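Local coordinates for mandelate racemase / muconate lactonizing enzyme, C-terminal domain protein (Pseudovibrio sp. JE062, PDB 4JHM) that is a member of the mandelate racemase / muconate lactonizing enzyme family of the enolase superfamily, with no function assigned to it, at residues 258-261 against 265-268; 288-293 against 317-322. One frame throughout, in Å; residues are numbered along the deposited sequence.

Contact 1: residues 258-261 against 265-268; sequences THAL and MWSD
The methyl of Ala260 sits squarely over the six-membered ring of Trp266. Its CB lies 3.3 Å from the ring centroid and 2° off the ring normal, which makes the contact a face-on CH-pi interaction. With Trp266 CG beside the backbone N and anti to the carbonyl carbon (chi1 -57°), the indole lies with one face against the Ala260 methyl. Leu261 meets the same ring obliquely, its CD2 4.1 Å from Trp266 CE3, the two side chains lying about at right angles. Ala260 and Leu261 belong to helix 254-262 of the barrel domain characteristic of the enolase superfamily, and the loop 265-268 turns back over the end of that helix, where Met265 N donates a nearly straight bond (169°) to Ala260 O at 2.9 Å. Met265, a selenomethionine, then runs back along the helix: its chain is extended beyond CG, bringing SE to 4.0 Å from Ala260 CB and carrying CE to the edge of the His259 imidazole, near the ring plane. The same imidazole also meets Phe230 of the third subunit, another copy of the protein, edge-to-face. The carboxylate of Asp268 has its polar partner outside the two segments: OD1 is hydrogen-bonded to Ser245 OG.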
loop_
_atom_site.group_PDB
_atom_site.type_symbol
_atom_site.label_atom_id
_atom_site.label_comp_id
_atom_site.label_asym_id
_atom_site.label_seq_id
_atom_site.Cartn_x
_atom_site.Cartn_y
_atom_site.Cartn_z
ATOM N N THR A 258 -17.794 2.497 -8.098
ATOM C CA THR A 258 -16.914 1.351 -7.986
ATOM C C THR A 258 -15.694 1.702 -7.152
ATOM O O THR A 258 -15.304 0.960 -6.254
ATOM C CB THR A 258 -16.471 0.869 -9.375
ATOM O OG1 THR A 258 -17.587 0.251 -10.035
ATOM C CG2 THR A 258 -15.311 -0.126 -9.264
ATOM N N HIS A 259 -15.102 2.849 -7.458
ATOM C CA HIS A 259 -13.916 3.315 -6.766
ATOM C C HIS A 259 -14.180 3.587 -5.281
ATOM O O HIS A 259 -13.359 3.246 -4.424
ATOM C CB HIS A 259 -13.414 4.591 -7.432
ATOM C CG HIS A 259 -12.176 5.144 -6.803
ATOM N ND1 HIS A 259 -12.210 6.083 -5.796
ATOM C CD2 HIS A 259 -10.867 4.883 -7.031
ATOM C CE1 HIS A 259 -10.976 6.382 -5.435
ATOM N NE2 HIS A 259 -10.142 5.667 -6.167
ATOM N N ALA A 260 -15.321 4.209 -4.985
ATOM C CA ALA A 260 -15.674 4.578 -3.615
ATOM C C ALA A 260 -15.769 3.344 -2.723
ATOM O O ALA A 260 -15.191 3.291 -1.638
ATOM C CB ALA A 260 -16.990 5.341 -3.598
ATOM N N LEU A 261 -16.506 2.348 -3.185
ATOM C CA LEU A 261 -16.615 1.104 -2.450
ATOM C C LEU A 261 -15.246 0.428 -2.355
ATOM O O LEU A 261 -14.866 -0.064 -1.293
ATOM C CB LEU A 261 -17.641 0.189 -3.120
ATOM C CG LEU A 261 -19.071 0.737 -3.130
ATOM C CD1 LEU A 261 -20.011 -0.209 -3.858
ATOM C CD2 LEU A 261 -19.556 0.965 -1.711
HETATM N N MSE A 265 -14.826 4.305 1.062
HETATM C CA MSE A 265 -15.419 5.617 1.296
HETATM C C MSE A 265 -16.804 5.530 1.868
HETATM O O MSE A 265 -17.218 6.412 2.620
HETATM C CB MSE A 265 -15.541 6.357 -0.026
HETATM C CG MSE A 265 -14.168 6.618 -0.624
HETATM SE SE MSE A 265 -14.359 7.888 -2.106
HETATM C CE MSE A 265 -12.568 7.611 -2.870
ATOM N N TRP A 266 -17.532 4.473 1.509
ATOM C CA TRP A 266 -18.942 4.345 1.860
ATOM C C TRP A 266 -19.280 3.035 2.559
ATOM O O TRP A 266 -18.656 2.006 2.305
ATOM C CB TRP A 266 -19.792 4.404 0.600
ATOM C CG TRP A 266 -19.628 5.631 -0.237
ATOM C CD1 TRP A 266 -19.198 6.858 0.169
ATOM C CD2 TRP A 266 -19.946 5.757 -1.626
ATOM N NE1 TRP A 266 -19.207 7.736 -0.889
ATOM C CE2 TRP A 266 -19.665 7.081 -2.001
ATOM C CE3 TRP A 266 -20.432 4.872 -2.590
ATOM C CZ2 TRP A 266 -19.857 7.542 -3.297
ATOM C CZ3 TRP A 266 -20.616 5.332 -3.875
ATOM C CH2 TRP A 266 -20.332 6.655 -4.216
ATOM N N SER A 267 -20.301 3.075 3.409
ATOM C CA SER A 267 -20.884 1.862 3.993
ATOM C C SER A 267 -22.039 1.347 3.130
ATOM O O SER A 267 -22.491 0.211 3.284
ATOM C CB SER A 267 -21.401 2.151 5.395
ATOM O OG SER A 267 -20.427 2.822 6.164
ATOM N N ASP A 268 -22.523 2.198 2.234
ATOM C CA ASP A 268 -23.531 1.814 1.249
ATOM C C ASP A 268 -23.293 2.628 -0.008
ATOM O O ASP A 268 -22.266 3.298 -0.135
ATOM C CB ASP A 268 -24.947 2.059 1.781
ATOM C CG ASP A 268 -25.203 3.516 2.151
ATOM O OD1 ASP A 268 -24.646 4.427 1.495
ATOM O OD2 ASP A 268 -25.978 3.752 3.105
#

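Contact 2: residues 288-293 against 317-322; sequences IAAGHS and HDNCNF
Asn319 ND2 is gripped by two backbone carbonyls, with a hydrogen bond to Phe286 O of helix 279-291 and a weak one to Lys294 O just after it. Within the barrel domain of this enolase-superfamily protein, the contact joins the C-terminal end of that helix to the loop between helix 304-316 and strand 323-326. Across the two segments the amide nitrogen meets Ala289 and Ala290. The distance from Asn319 ND2 to Ala290 N is 3.3 Å, but both atoms are donors and no hydrogen bond links them; the approach is probably a by-product of the bond to Phe286 O. CB of Ala289 and CB of Ala290 each lie 3.8 Å from Asn319 ND2, so the amide nitrogen rests against two methyls, and only 83 Å² is buried in all. Asn319 CG stands between its own backbone N and carbonyl carbon (chi1 54°), which sends the amide from the loop toward the helix. The backbone beneath it is bent as well, for Asn319 is the centre of an inverse gamma turn, in which Cys320 N bonds Asp318 O at 2.8 Å. Ala290 also packs on Leu254 of the second subunit, another copy of the protein. The helix closes with a Schellman motif: Ser293, at positive phi (61°), is the C-prime residue, and Lys294 N reaches back to Ala289 O. The other bond of the motif runs from Ser293 N to Ala290 O, at 2.7 Å.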
loop_
_atom_site.group_PDB
_atom_site.type_symbol
_atom_site.label_atom_id
_atom_site.label_comp_id
_atom_site.label_asym_id
_atom_site.label_seq_id
_atom_site.Cartn_x
_atom_site.Cartn_y
_atom_site.Cartn_z
ATOM N N ILE A 288 -23.432 -3.614 -8.620
ATOM C CA ILE A 288 -22.077 -3.248 -8.230
ATOM C C ILE A 288 -21.919 -3.279 -6.710
ATOM O O ILE A 288 -20.929 -3.808 -6.193
ATOM C CB ILE A 288 -21.691 -1.872 -8.802
ATOM C CG1 ILE A 288 -21.606 -1.966 -10.328
ATOM C CG2 ILE A 288 -20.364 -1.398 -8.225
ATOM C CD1 ILE A 288 -21.456 -0.632 -11.030
ATOM N N ALA A 289 -22.898 -2.727 -5.999
ATOM C CA ALA A 289 -22.908 -2.798 -4.538
ATOM C C ALA A 289 -22.931 -4.246 -4.090
ATOM O O ALA A 289 -22.184 -4.641 -3.203
ATOM C CB ALA A 289 -24.107 -2.064 -3.973
ATOM N N ALA A 290 -23.800 -5.037 -4.711
ATOM C CA ALA A 290 -23.882 -6.464 -4.418
ATOM C C ALA A 290 -22.481 -7.072 -4.349
ATOM O O ALA A 290 -22.095 -7.650 -3.335
ATOM C CB ALA A 290 -24.717 -7.169 -5.477
ATOM N N GLY A 291 -21.720 -6.913 -5.426
ATOM C CA GLY A 291 -20.364 -7.453 -5.503
ATOM C C GLY A 291 -19.438 -6.914 -4.427
ATOM O O GLY A 291 -18.398 -7.504 -4.143
ATOM N N HIS A 292 -19.810 -5.783 -3.835
ATOM C CA HIS A 292 -19.056 -5.220 -2.720
ATOM C C HIS A 292 -19.715 -5.534 -1.376
ATOM O O HIS A 292 -19.323 -4.985 -0.350
ATOM C CB HIS A 292 -18.907 -3.704 -2.890
ATOM C CG HIS A 292 -17.843 -3.309 -3.867
ATOM N ND1 HIS A 292 -16.505 -3.265 -3.534
ATOM C CD2 HIS A 292 -17.918 -2.937 -5.168
ATOM C CE1 HIS A 292 -15.805 -2.887 -4.588
ATOM N NE2 HIS A 292 -16.638 -2.683 -5.592
ATOM N N SER A 293 -20.719 -6.409 -1.392
ATOM C CA SER A 293 -21.388 -6.861 -0.174
ATOM C C SER A 293 -22.050 -5.721 0.596
ATOM O O SER A 293 -22.031 -5.703 1.830
ATOM C CB SER A 293 -20.396 -7.587 0.740
ATOM O OG SER A 293 -19.747 -8.651 0.061
ATOM N N HIS A 317 -34.139 -6.091 -6.438
ATOM C CA HIS A 317 -32.952 -6.592 -5.750
ATOM C C HIS A 317 -33.211 -6.683 -4.247
ATOM O O HIS A 317 -34.218 -6.180 -3.755
ATOM C CB HIS A 317 -31.756 -5.675 -6.022
ATOM C CG HIS A 317 -31.476 -5.458 -7.478
ATOM N ND1 HIS A 317 -30.625 -6.266 -8.201
ATOM C CD2 HIS A 317 -31.931 -4.522 -8.345
ATOM C CE1 HIS A 317 -30.570 -5.838 -9.451
ATOM N NE2 HIS A 317 -31.353 -4.781 -9.563
ATOM N N ASP A 318 -32.302 -7.327 -3.522
ATOM C CA ASP A 318 -32.433 -7.466 -2.071
ATOM C C ASP A 318 -31.588 -6.450 -1.316
ATOM O O ASP A 318 -31.938 -6.056 -0.204
ATOM C CB ASP A 318 -32.020 -8.867 -1.632
ATOM C CG ASP A 318 -33.016 -9.923 -2.046
ATOM O OD1 ASP A 318 -34.213 -9.752 -1.738
ATOM O OD2 ASP A 318 -32.602 -10.925 -2.667
ATOM N N ASN A 319 -30.476 -6.031 -1.917
ATOM C CA ASN A 319 -29.526 -5.153 -1.239
ATOM C C ASN A 319 -29.989 -3.696 -1.186
ATOM O O ASN A 319 -29.532 -2.854 -1.953
ATOM C CB ASN A 319 -28.132 -5.268 -1.870
ATOM C CG ASN A 319 -28.131 -5.023 -3.370
ATOM O OD1 ASN A 319 -29.135 -5.210 -4.054
ATOM N ND2 ASN A 319 -26.983 -4.610 -3.892
ATOM N N CYS A 320 -30.906 -3.428 -0.262
ATOM C CA CYS A 320 -31.434 -2.091 0.017
ATOM C C CYS A 320 -32.487 -2.310 1.092
ATOM O O CYS A 320 -33.305 -3.209 0.960
ATOM C CB CYS A 320 -32.059 -1.444 -1.226
ATOM S SG CYS A 320 -33.049 0.055 -0.907
ATOM N N ASN A 321 -32.458 -1.506 2.151
ATOM C CA ASN A 321 -33.353 -1.708 3.293
ATOM C C ASN A 321 -34.587 -0.824 3.284
ATOM O O ASN A 321 -35.616 -1.209 3.829
ATOM C CB ASN A 321 -32.619 -1.461 4.612
ATOM C CG ASN A 321 -31.497 -2.446 4.857
ATOM O OD1 ASN A 321 -31.611 -3.631 4.554
ATOM N ND2 ASN A 321 -30.406 -1.958 5.425
ATOM N N PHE A 322 -34.497 0.362 2.690
ATOM C CA PHE A 322 -35.609 1.312 2.774
ATOM C C PHE A 322 -35.983 2.008 1.466
ATOM O O PHE A 322 -35.213 2.055 0.510
ATOM C CB PHE A 322 -35.307 2.391 3.816
ATOM C CG PHE A 322 -35.059 1.858 5.195
ATOM C CD1 PHE A 322 -36.118 1.532 6.027
ATOM C CD2 PHE A 322 -33.763 1.700 5.667
ATOM C CE1 PHE A 322 -35.893 1.045 7.301
ATOM C CE2 PHE A 322 -33.530 1.214 6.941
ATOM C CZ PHE A 322 -34.598 0.885 7.758
#

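In the fold
Contact 1 and contact 2 lie in series along the chain, their centres 12 Å apart, and meet through the successive helices 254-262 and 279-291. Leu261 CB packs 3.6 Å from His292 CG, and Leu261 CD1 comes to 3.9 Å from Ala289 CA, so Leu261 bridges the two. One turn back, Thr258 OG1 is 3.7 Å from Ile288 CG2. Lys294 gives a second tie: its NZ bonds Trp266 O of contact 1, while its backbone N completes the helix end of contact 2. Glu297 likewise touches Asp268 and accepts the backbone N-H groups of Asn321 and Phe322. Both contacts also border the second subunit, where Thr258 OG1 makes a weak hydrogen bond to Gly291 O of that subunit, and Gly291 O one to its Thr258 OG1.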